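Local coordinates for cytosol aminopeptidase (Coxiella burnetii, PDB 3IJ3), which probably works as a manganese-dependent aminopeptidase of the M17 family, removing residues one at a time from the N-termini of peptides, at residues Tyr126-Leu130 against Leu153-His159; Asp165-Thr169 against Arg285-Gln290. All blocks are in the same frame, centred on the assembly; numbering follows the deposited sequence.

Contact 1 of 2, residues Tyr126-Leu130 against Leu153-His159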
loop_
_atom_site.group_PDB
_atom_site.type_symbol
_atom_site.label_atom_id
_atom_site.label_comp_id
_atom_site.label_asym_id
_atom_site.label_seq_id
_atom_site.Cartn_x
_atom_site.Cartn_y
_atom_site.Cartn_z
ATOM N N TYR A 126 10.090 4.579 -49.923
ATOM C CA TYR A 126 11.421 4.028 -50.173
ATOM C C TYR A 126 12.393 4.606 -49.145
ATOM O O TYR A 126 13.177 3.875 -48.518
ATOM C CB TYR A 126 11.818 4.390 -51.597
ATOM C CG TYR A 126 13.165 3.959 -52.097
ATOM C CD1 TYR A 126 13.536 2.632 -52.108
ATOM C CD2 TYR A 126 14.007 4.879 -52.717
ATOM C CE1 TYR A 126 14.765 2.230 -52.636
ATOM C CE2 TYR A 126 15.224 4.496 -53.254
ATOM C CZ TYR A 126 15.596 3.170 -53.217
ATOM O OH TYR A 126 16.800 2.803 -53.756
ATOM N N GLU A 127 12.318 5.914 -48.944
ATOM C CA GLU A 127 13.186 6.587 -47.978
ATOM C C GLU A 127 12.888 6.134 -46.534
ATOM O O GLU A 127 13.812 5.944 -45.734
ATOM C CB GLU A 127 13.042 8.092 -48.170
ATOM C CG GLU A 127 13.914 8.962 -47.342
ATOM C CD GLU A 127 13.785 10.417 -47.784
ATOM O OE1 GLU A 127 14.163 10.723 -48.940
ATOM O OE2 GLU A 127 13.310 11.232 -46.978
ATOM N N ARG A 128 11.611 5.958 -46.191
ATOM C CA ARG A 128 11.254 5.455 -44.849
ATOM C C ARG A 128 11.801 4.043 -44.599
ATOM O O ARG A 128 12.210 3.723 -43.488
ATOM C CB ARG A 128 9.758 5.409 -44.659
ATOM C CG ARG A 128 9.125 6.727 -44.585
ATOM C CD ARG A 128 7.642 6.569 -44.355
ATOM N NE ARG A 128 6.967 7.846 -44.487
ATOM C CZ ARG A 128 5.666 8.012 -44.346
ATOM N NH1 ARG A 128 4.870 6.981 -44.047
ATOM N NH2 ARG A 128 5.171 9.220 -44.499
ATOM N N ALA A 129 11.763 3.193 -45.616
ATOM C CA ALA A 129 12.297 1.850 -45.500
ATOM C C ALA A 129 13.817 1.918 -45.282
ATOM O O ALA A 129 14.357 1.201 -44.452
ATOM C CB ALA A 129 11.953 1.013 -46.752
ATOM N N LEU A 130 14.508 2.763 -46.047
ATOM C CA LEU A 130 15.947 2.923 -45.871
ATOM C C LEU A 130 16.284 3.368 -44.436
ATOM O O LEU A 130 17.210 2.855 -43.797
ATOM C CB LEU A 130 16.499 3.950 -46.876
ATOM C CG LEU A 130 16.466 3.566 -48.358
ATOM C CD1 LEU A 130 16.666 4.806 -49.252
ATOM C CD2 LEU A 130 17.493 2.495 -48.676
ATOM N N LEU A 153 23.173 -1.964 -45.835
ATOM C CA LEU A 153 22.261 -1.599 -46.914
ATOM C C LEU A 153 22.766 -0.438 -47.729
ATOM O O LEU A 153 23.232 0.578 -47.182
ATOM C CB LEU A 153 20.901 -1.219 -46.320
ATOM C CG LEU A 153 19.684 -1.044 -47.223
ATOM C CD1 LEU A 153 19.314 -2.398 -47.897
ATOM C CD2 LEU A 153 18.478 -0.530 -46.388
ATOM N N PHE A 154 22.642 -0.557 -49.048
ATOM C CA PHE A 154 23.028 0.509 -49.910
ATOM C C PHE A 154 22.098 1.712 -49.727
ATOM O O PHE A 154 20.870 1.560 -49.702
ATOM C CB PHE A 154 23.009 0.066 -51.365
ATOM C CG PHE A 154 23.297 1.181 -52.318
ATOM C CD1 PHE A 154 24.518 1.823 -52.281
ATOM C CD2 PHE A 154 22.347 1.601 -53.237
ATOM C CE1 PHE A 154 24.800 2.873 -53.154
ATOM C CE2 PHE A 154 22.621 2.644 -54.106
ATOM C CZ PHE A 154 23.847 3.285 -54.052
ATOM N N LEU A 155 22.692 2.905 -49.600
ATOM C CA LEU A 155 21.929 4.146 -49.475
ATOM C C LEU A 155 22.186 5.021 -50.719
ATOM O O LEU A 155 23.263 5.610 -50.840
ATOM C CB LEU A 155 22.316 4.885 -48.189
ATOM C CG LEU A 155 21.646 6.226 -47.894
ATOM C CD1 LEU A 155 20.152 6.128 -47.907
ATOM C CD2 LEU A 155 22.140 6.756 -46.513
ATOM N N PRO A 156 21.204 5.120 -51.629
ATOM C CA PRO A 156 21.372 5.904 -52.867
ATOM C C PRO A 156 21.639 7.383 -52.590
ATOM O O PRO A 156 21.116 7.948 -51.622
ATOM C CB PRO A 156 20.039 5.725 -53.605
ATOM C CG PRO A 156 19.346 4.622 -52.935
ATOM C CD PRO A 156 19.866 4.508 -51.543
ATOM N N GLN A 157 22.419 8.003 -53.458
ATOM C CA GLN A 157 22.840 9.390 -53.287
ATOM C C GLN A 157 21.660 10.357 -53.165
ATOM O O GLN A 157 21.710 11.321 -52.372
ATOM C CB GLN A 157 23.803 9.775 -54.430
ATOM C CG GLN A 157 24.693 10.983 -54.124
ATOM C CD GLN A 157 23.940 12.287 -54.151
ATOM O OE1 GLN A 157 23.067 12.488 -55.000
ATOM N NE2 GLN A 157 24.289 13.201 -53.238
ATOM N N ALA A 158 20.583 10.075 -53.891
ATOM C CA ALA A 158 19.390 10.938 -53.877
ATOM C C ALA A 158 18.724 11.042 -52.503
ATOM O O ALA A 158 18.063 12.040 -52.195
ATOM C CB ALA A 158 18.375 10.438 -54.916
ATOM N N HIS A 159 18.907 10.023 -51.670
ATOM C CA HIS A 159 18.283 9.986 -50.359
ATOM C C HIS A 159 19.279 10.003 -49.222
ATOM O O HIS A 159 18.887 10.001 -48.059
ATOM C CB HIS A 159 17.467 8.697 -50.235
ATOM C CG HIS A 159 16.438 8.553 -51.303
ATOM N ND1 HIS A 159 15.212 9.179 -51.234
ATOM C CD2 HIS A 159 16.461 7.887 -52.479
ATOM C CE1 HIS A 159 14.517 8.887 -52.319
ATOM N NE2 HIS A 159 15.254 8.112 -53.094
HETATM O O HOH W 1 15.773 13.030 -50.056
#

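Contact 2 of 2, residues Asp165-Thr169 against Arg285-Gln290. With SO4 (sulfate ion), chain H.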
loop_
_atom_site.group_PDB
_atom_site.type_symbol
_atom_site.label_atom_id
_atom_site.label_comp_id
_atom_site.label_asym_id
_atom_site.label_seq_id
_atom_site.Cartn_x
_atom_site.Cartn_y
_atom_site.Cartn_z
ATOM N N ASP A 165 20.825 12.464 -42.053
ATOM C CA ASP A 165 20.454 13.552 -41.140
ATOM C C ASP A 165 19.479 12.987 -40.083
ATOM O O ASP A 165 19.659 13.206 -38.878
ATOM C CB ASP A 165 19.777 14.738 -41.865
ATOM C CG ASP A 165 20.751 15.631 -42.641
ATOM O OD1 ASP A 165 21.979 15.436 -42.538
ATOM O OD2 ASP A 165 20.273 16.547 -43.348
ATOM N N TRP A 166 18.450 12.264 -40.529
ATOM C CA TRP A 166 17.499 11.691 -39.585
ATOM C C TRP A 166 18.094 10.605 -38.696
ATOM O O TRP A 166 17.825 10.589 -37.503
ATOM C CB TRP A 166 16.222 11.154 -40.270
ATOM C CG TRP A 166 15.192 12.201 -40.472
ATOM C CD1 TRP A 166 14.725 12.682 -41.653
ATOM C CD2 TRP A 166 14.508 12.928 -39.441
ATOM N NE1 TRP A 166 13.785 13.660 -41.428
ATOM C CE2 TRP A 166 13.634 13.824 -40.075
ATOM C CE3 TRP A 166 14.551 12.898 -38.048
ATOM C CZ2 TRP A 166 12.813 14.692 -39.359
ATOM C CZ3 TRP A 166 13.743 13.762 -37.332
ATOM C CH2 TRP A 166 12.879 14.643 -37.990
ATOM N N LEU A 167 18.877 9.702 -39.278
ATOM C CA LEU A 167 19.443 8.598 -38.525
ATOM C C LEU A 167 20.376 9.101 -37.440
ATOM O O LEU A 167 20.269 8.689 -36.278
ATOM C CB LEU A 167 20.197 7.644 -39.444
ATOM C CG LEU A 167 20.847 6.452 -38.721
ATOM C CD1 LEU A 167 20.126 5.196 -39.021
ATOM C CD2 LEU A 167 22.287 6.298 -39.187
ATOM N N THR A 168 21.282 10.016 -37.806
ATOM C CA THR A 168 22.228 10.552 -36.849
ATOM C C THR A 168 21.531 11.339 -35.745
ATOM O O THR A 168 21.929 11.279 -34.586
ATOM C CB THR A 168 23.334 11.385 -37.509
ATOM O OG1 THR A 168 22.775 12.527 -38.185
ATOM C CG2 THR A 168 24.162 10.491 -38.484
ATOM N N THR A 169 20.455 12.036 -36.095
ATOM C CA THR A 169 19.707 12.820 -35.104
ATOM C C THR A 169 18.943 11.876 -34.157
ATOM O O THR A 169 18.929 12.084 -32.947
ATOM C CB THR A 169 18.737 13.775 -35.808
ATOM O OG1 THR A 169 19.500 14.721 -36.604
ATOM C CG2 THR A 169 17.873 14.504 -34.795
ATOM N N ARG A 285 18.815 20.350 -34.262
ATOM C CA ARG A 285 19.818 19.807 -35.170
ATOM C C ARG A 285 19.287 19.610 -36.590
ATOM O O ARG A 285 19.971 19.974 -37.560
ATOM C CB ARG A 285 20.422 18.527 -34.592
ATOM C CG ARG A 285 21.554 17.981 -35.450
ATOM C CD ARG A 285 22.274 16.874 -34.716
ATOM N NE ARG A 285 23.435 16.454 -35.478
ATOM C CZ ARG A 285 23.451 15.464 -36.373
ATOM N NH1 ARG A 285 22.372 14.738 -36.619
ATOM N NH2 ARG A 285 24.578 15.197 -37.019
ATOM N N MET A 286 18.065 19.083 -36.734
ATOM C CA MET A 286 17.481 18.909 -38.077
ATOM C C MET A 286 17.245 20.250 -38.769
ATOM O O MET A 286 17.507 20.401 -39.967
ATOM C CB MET A 286 16.184 18.083 -38.025
ATOM C CG MET A 286 16.400 16.619 -37.720
ATOM S SD MET A 286 17.282 15.789 -39.036
ATOM C CE MET A 286 16.352 16.331 -40.431
ATOM N N ILE A 287 16.779 21.234 -38.009
ATOM C CA ILE A 287 16.548 22.567 -38.538
ATOM C C ILE A 287 17.859 23.142 -39.100
ATOM O O ILE A 287 17.873 23.698 -40.198
ATOM C CB ILE A 287 15.974 23.478 -37.442
ATOM C CG1 ILE A 287 14.518 23.088 -37.132
ATOM C CG2 ILE A 287 16.050 24.952 -37.855
ATOM C CD1 ILE A 287 13.960 23.817 -35.875
ATOM N N MET A 288 18.955 22.947 -38.369
ATOM C CA MET A 288 20.269 23.461 -38.791
ATOM C C MET A 288 20.876 22.657 -39.948
ATOM O O MET A 288 21.441 23.232 -40.900
ATOM C CB MET A 288 21.217 23.559 -37.566
ATOM C CG MET A 288 20.743 24.630 -36.541
ATOM S SD MET A 288 21.836 24.878 -35.110
ATOM C CE MET A 288 21.599 23.362 -34.135
ATOM N N LEU A 289 20.736 21.340 -39.892
ATOM C CA LEU A 289 21.216 20.465 -40.968
ATOM C C LEU A 289 20.552 20.771 -42.299
ATOM O O LEU A 289 21.189 20.711 -43.352
ATOM C CB LEU A 289 20.971 18.985 -40.623
ATOM C CG LEU A 289 21.950 18.317 -39.660
ATOM C CD1 LEU A 289 21.418 16.994 -39.159
ATOM C CD2 LEU A 289 23.313 18.151 -40.354
ATOM N N GLN A 290 19.265 21.067 -42.245
ATOM C CA GLN A 290 18.464 21.341 -43.433
ATOM C C GLN A 290 18.346 22.825 -43.756
ATOM O O GLN A 290 17.668 23.221 -44.716
ATOM C CB GLN A 290 17.086 20.725 -43.231
ATOM C CG GLN A 290 17.100 19.210 -43.157
ATOM C CD GLN A 290 17.187 18.556 -44.525
ATOM O OE1 GLN A 290 16.535 18.999 -45.475
ATOM N NE2 GLN A 290 17.969 17.480 -44.633
HETATM S S SO4 H . 17.908 17.033 -48.583
HETATM O O1 SO4 H . 18.451 16.099 -49.573
HETATM O O2 SO4 H . 18.644 18.297 -48.647
HETATM O O3 SO4 H . 16.509 17.303 -48.883
HETATM O O4 SO4 H . 18.031 16.463 -47.249
HETATM O O HOH W 2 25.267 13.826 -39.605
#

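Contact 1 of 2, residues Tyr126-Leu130 against Leu153-His159
Tyr-126 and Glu-127, neighbours on helix 123-135, take hold of the imidazole of His-159 in two different ways, while Leu-130, one turn further on, packs against the chain that leads to it. The helix and strand 151-154 belong to a beta-alpha-beta unit of the N-terminal domain that starts with strand 111-114, and the second segment carries the chain from the last strand of that unit into helix 157-178. The two aromatic rings form an offset T-shaped pair: their planes stand at 84° with centroids 5.1 Å apart, and the CD2-CE2 edge of Tyr-126 is presented to the face of the imidazole. With CG of Tyr-126 anti to the backbone N (chi1 179°), the phenol reaches past this ring toward Pro-156, whose CG lies 3.2 Å from the Tyr-126 OH. Leu-130 reaches toward the same proline, its CD1 3.9 Å from Pro-156 CD, and CD1 also sits above the centre of the Tyr-126 ring. The other branch, CD2, turns to the strand and lies 3.9 Å from Leu-153 CD2, the two side chains crossing nearly at right angles. Tyr-29 OH is hydrogen-bonded to the carbonyl O of Leu-130, tying the helix to the N-terminal part of the chain. Glu-127 extends its chain so that the carboxylate comes up to the edge of the imidazole, their planes steeply inclined. The hydrogen bond between them probably steadies the ring's rotation and, if the carboxylate is charged, would tend to polarise the imidazole. From ND1 of His-159 the N-H runs almost straight (173°), within the ring plane, to the anti lone pair of Glu-127 OE1 at 3.0 Å.

Contact 2 of 2, residues Asp165-Thr169 against Arg285-Gln290
Chi1 of Arg-285 is -175°, which sets CG anti to the backbone N, and the chain stays extended as far as NE, so the guanidinium is carried across to the neighbouring helix, to Thr-168 and Thr-169. The OG1 of Thr-168 stands between its own backbone N and carbonyl carbon, where it can accept from Arg-285 NH1 at 2.7 Å. That bond is nearly straight, at 165°, and lies close to the guanidinium plane. NH1 also donates to Thr-169 OG1 at 2.9 Å, a more bent bond, so this one nitrogen bridges consecutive threonines. Thr-169 OG1 in turn donates to the carbonyl O of Asp-165, one turn back and 2.7 Å away, which receives the backbone N of Thr-169 from the opposite face. A water joins Thr-168 OG1 to Arg-285 NH2, and Leu-289 CD1 lies over one face of the guanidinium, toward its rim.

The two segments belong to an antiparallel helix pair; the segment axes come within 10.3 Å, at 150° between their directions. Helix 157-178 leads out of the N-terminal domain, and helix 275-289 belongs to the catalytic domain. Between them Met-286, bent at chi2 and chi3, forms a Met-aromatic contact with Trp-166: SD lies over the six-membered ring, 4.1 Å from its centroid, and CE over the five-membered ring as a CH-pi contact. At the C-terminal end of helix 275-289, Gln-290 NE2 serves two acceptors. One is Asp-165 OD2, at 2.8 Å, approached on its anti lone pair with the amide and carboxylate planes steeply inclined; Lys-161 forms a salt bridge to the same oxygen. The second N-H of Gln-290 points to O4 of a sulfate, probably from the crystallisation liquor, 2.8 Å from NE2.

Overall arrangement
Along the chain the contacts come in series, contact 1 closing at His-159 before contact 2 opens at Asp-165, and helix 157-178 serves both. Its start, around His-159, meets helix 123-135 of the N-terminal domain in contact 1; residues 165-169, further along, meet helix 275-289 of the catalytic domain in contact 2, across a gap of 116 residues in the chain. The centres are 16 Å apart and the nearest atoms about 6 Å, without touching. Helix 157-178 thus bridges the two domains of the subunit, and neither contact involves another chain of the hexamer. The lithium site at Lys-250, Asp-255, Asp-273 and Glu-334 belongs to neither contact.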